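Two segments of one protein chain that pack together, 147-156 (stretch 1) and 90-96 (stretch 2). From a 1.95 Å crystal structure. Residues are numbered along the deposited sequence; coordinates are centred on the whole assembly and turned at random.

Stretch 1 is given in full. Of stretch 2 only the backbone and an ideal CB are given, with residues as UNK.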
# COMPACT_ATOMS: atom_id res chain seq x y z
N ASP A 147 -2.82 0.64 8.16
CA ASP A 147 -2.21 -0.69 8.10
C ASP A 147 -2.91 -1.60 7.06
O ASP A 147 -2.28 -2.33 6.30
CB ASP A 147 -2.26 -1.38 9.46
CG ASP A 147 -1.35 -0.74 10.52
OD1 ASP A 147 -0.61 0.22 10.22
OD2 ASP A 147 -1.41 -1.22 11.67
N CYS A 148 -4.24 -1.57 7.06
CA CYS A 148 -5.02 -2.43 6.17
C CYS A 148 -4.84 -2.04 4.71
O CYS A 148 -4.95 -2.88 3.81
CB CYS A 148 -6.49 -2.37 6.53
SG CYS A 148 -6.89 -3.26 8.03
N SER A 149 -4.58 -0.76 4.48
CA SER A 149 -4.42 -0.26 3.12
C SER A 149 -3.04 -0.63 2.59
O SER A 149 -2.90 -0.96 1.42
CB SER A 149 -4.64 1.26 3.08
OG SER A 149 -5.91 1.60 3.62
N VAL A 150 -2.00 -0.58 3.43
CA VAL A 150 -0.68 -0.91 2.90
C VAL A 150 -0.55 -2.41 2.68
O VAL A 150 0.14 -2.84 1.74
CB VAL A 150 0.49 -0.41 3.78
CG1 VAL A 150 0.44 1.12 3.93
CG2 VAL A 150 0.52 -1.10 5.16
N VAL A 151 -1.19 -3.23 3.52
CA VAL A 151 -1.13 -4.67 3.28
C VAL A 151 -2.01 -5.02 2.07
O VAL A 151 -1.68 -5.92 1.30
CB VAL A 151 -1.53 -5.51 4.55
CG1 VAL A 151 -3.04 -5.54 4.75
CG2 VAL A 151 -1.01 -6.94 4.43
N GLY A 152 -3.10 -4.28 1.88
CA GLY A 152 -3.96 -4.49 0.71
C GLY A 152 -3.24 -4.18 -0.59
O GLY A 152 -3.34 -4.91 -1.59
N MET A 153 -2.51 -3.07 -0.58
CA MET A 153 -1.67 -2.70 -1.72
C MET A 153 -0.64 -3.78 -2.01
O MET A 153 -0.41 -4.13 -3.16
CB MET A 153 -0.98 -1.35 -1.47
CG MET A 153 -0.21 -0.79 -2.71
SD MET A 153 -1.27 -0.41 -4.13
CE MET A 153 -0.77 -1.67 -5.31
N GLN A 154 -0.01 -4.34 -0.98
CA GLN A 154 0.97 -5.39 -1.25
C GLN A 154 0.27 -6.63 -1.80
O GLN A 154 0.82 -7.30 -2.67
CB GLN A 154 1.81 -5.72 -0.00
CG GLN A 154 2.84 -4.62 0.28
CD GLN A 154 4.18 -5.15 0.80
OE1 GLN A 154 5.24 -4.62 0.45
NE2 GLN A 154 4.14 -6.19 1.64
N LEU A 155 -0.95 -6.91 -1.34
CA LEU A 155 -1.65 -8.11 -1.77
C LEU A 155 -2.02 -8.01 -3.27
O LEU A 155 -2.01 -9.00 -4.00
CB LEU A 155 -2.90 -8.36 -0.91
CG LEU A 155 -3.69 -9.65 -1.16
CD1 LEU A 155 -2.78 -10.87 -1.20
CD2 LEU A 155 -4.78 -9.84 -0.12
N LEU A 156 -2.32 -6.79 -3.72
CA LEU A 156 -2.61 -6.57 -5.15
C LEU A 156 -1.38 -6.90 -6.00
O LEU A 156 -1.50 -7.44 -7.11
CB LEU A 156 -3.05 -5.13 -5.40
CG LEU A 156 -4.39 -4.63 -4.87
CD1 LEU A 156 -4.50 -3.16 -5.16
CD2 LEU A 156 -5.56 -5.36 -5.53
N UNK A 90 -12.16 -13.83 -2.70
CA UNK A 90 -12.10 -12.45 -2.25
C UNK A 90 -11.44 -12.47 -0.87
O UNK A 90 -11.77 -13.31 -0.03
CB UNK A 90 -13.49 -11.80 -2.21
N UNK A 91 -10.47 -11.59 -0.67
CA UNK A 91 -9.86 -11.44 0.64
C UNK A 91 -10.33 -10.11 1.21
O UNK A 91 -9.90 -9.03 0.75
CB UNK A 91 -8.33 -11.51 0.56
N UNK A 92 -11.23 -10.16 2.19
CA UNK A 92 -11.67 -8.92 2.80
C UNK A 92 -10.78 -8.53 3.96
O UNK A 92 -10.43 -9.38 4.80
CB UNK A 92 -13.12 -9.04 3.27
N UNK A 93 -10.43 -7.25 4.03
CA UNK A 93 -9.53 -6.77 5.05
C UNK A 93 -10.27 -5.86 6.03
O UNK A 93 -10.92 -4.90 5.65
CB UNK A 93 -8.35 -6.03 4.41
N UNK A 94 -10.19 -6.22 7.31
CA UNK A 94 -10.80 -5.41 8.35
C UNK A 94 -9.69 -4.94 9.29
O UNK A 94 -8.68 -5.60 9.44
CB UNK A 94 -11.88 -6.19 9.10
N UNK A 95 -9.89 -3.78 9.91
CA UNK A 95 -8.90 -3.21 10.80
C UNK A 95 -9.13 -3.67 12.22
O UNK A 95 -10.27 -3.78 12.67
CB UNK A 95 -8.92 -1.68 10.73
N UNK A 96 -8.04 -3.96 12.92
CA UNK A 96 -8.10 -4.43 14.31
C UNK A 96 -7.82 -3.28 15.27
O UNK A 96 -6.68 -2.88 15.47
CB UNK A 96 -7.10 -5.57 14.54

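Stretch 1 is one helix, and stretch 2 is a strand running nearly antiparallel to it, at 153°, with axes 8.4 Å apart at their closest. The helix turns Cys148, Val151, Gly152 and Leu155 to the strand, a surface without charge, so the rules to look for are those of shape.

Position 90 lies out of reach of the helix, with no helix atom near its ideal CB and extended backbone angles (-110/133). Stretch 1 leaves the choice open, though beta-branched residues suit such angles. The deposited residue is Ile90, which makes no contact here.

At position 91 the CA-to-CB bond points toward the helix, and the ideal CB is already 4.0 Å from Leu155 CD2. The neighbour is apolar and the space short, so alanine, valine or another modest aliphatic would fit. It is Val91, with chi1 at t; its CG1 lies 3.8 Å from Leu155 CD2.

Position 92 is out of reach, and the helix sets no limit on its size. It is Phe92, whose ring plays no part in this contact.

At position 93 the CB points toward the helix but stands 4.6 Å from Cys148 CB and 5.3 Å from Val151 CG1, leaving room for further carbons. Beside these, Gly152 has no side chain and exposes its CA. A branched or long aliphatic, such as isoleucine, leucine or methionine, would suit; a charged group would find no partner among these side chains. The residue is Ile93, with the largest covered area of either stretch. Its CG2 packs 3.6 Å from Cys148 SG and 4.3 Å from Val151 CG1, while CD1, extended by chi2 at t, comes within 3.6 Å of Gly152 CA. The glycine matters: an ideal CB there would sit a tight 3.3 Å from Ile93 CD1.

Position 94 points away, so the helix does not select its side chain. It is Ala94, and its backbone makes the contact, with O 3.3 Å from Cys148 SG.

The CA atoms of the two stretches come nearest at position 95, whose CA is 6.1 Å from Cys148 CA. An ideal CB would point sideways, 3.7 Å from Cys148 SG, which favours glycine or alanine without excluding something larger. It is Gly95, whose CA lies 3.4 Å from Cys148 SG.

Position 96 starts sideways with nothing of the helix near its CB, so many residues, polar ones included, would do. It is Asp96; its end leads away, and its carboxylate is hydrogen-bonded elsewhere in the structure.

Stretch 2 90-96: IVFIAGD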
# COMPACT_ATOMS: atom_id res chain seq x y z
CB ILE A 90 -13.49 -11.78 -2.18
CG1 ILE A 90 -14.18 -11.84 -3.54
CG2 ILE A 90 -13.38 -10.34 -1.69
CD1 ILE A 90 -15.07 -13.08 -3.72
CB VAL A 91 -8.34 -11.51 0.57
CG1 VAL A 91 -7.72 -11.22 1.94
CG2 VAL A 91 -7.91 -12.87 0.03
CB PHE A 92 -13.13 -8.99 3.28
CG PHE A 92 -13.68 -7.64 3.59
CD1 PHE A 92 -14.28 -6.87 2.60
CD2 PHE A 92 -13.51 -7.08 4.86
CE1 PHE A 92 -14.74 -5.60 2.87
CE2 PHE A 92 -13.97 -5.81 5.14
CZ PHE A 92 -14.59 -5.07 4.16
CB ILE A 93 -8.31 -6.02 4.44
CG1 ILE A 93 -7.72 -6.85 3.29
CG2 ILE A 93 -7.23 -5.78 5.52
CD1 ILE A 93 -6.63 -6.13 2.48
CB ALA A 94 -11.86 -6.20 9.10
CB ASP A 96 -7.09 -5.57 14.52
CG ASP A 96 -7.12 -6.15 15.93
OD1 ASP A 96 -7.97 -5.73 16.75
OD2 ASP A 96 -6.30 -7.04 16.21
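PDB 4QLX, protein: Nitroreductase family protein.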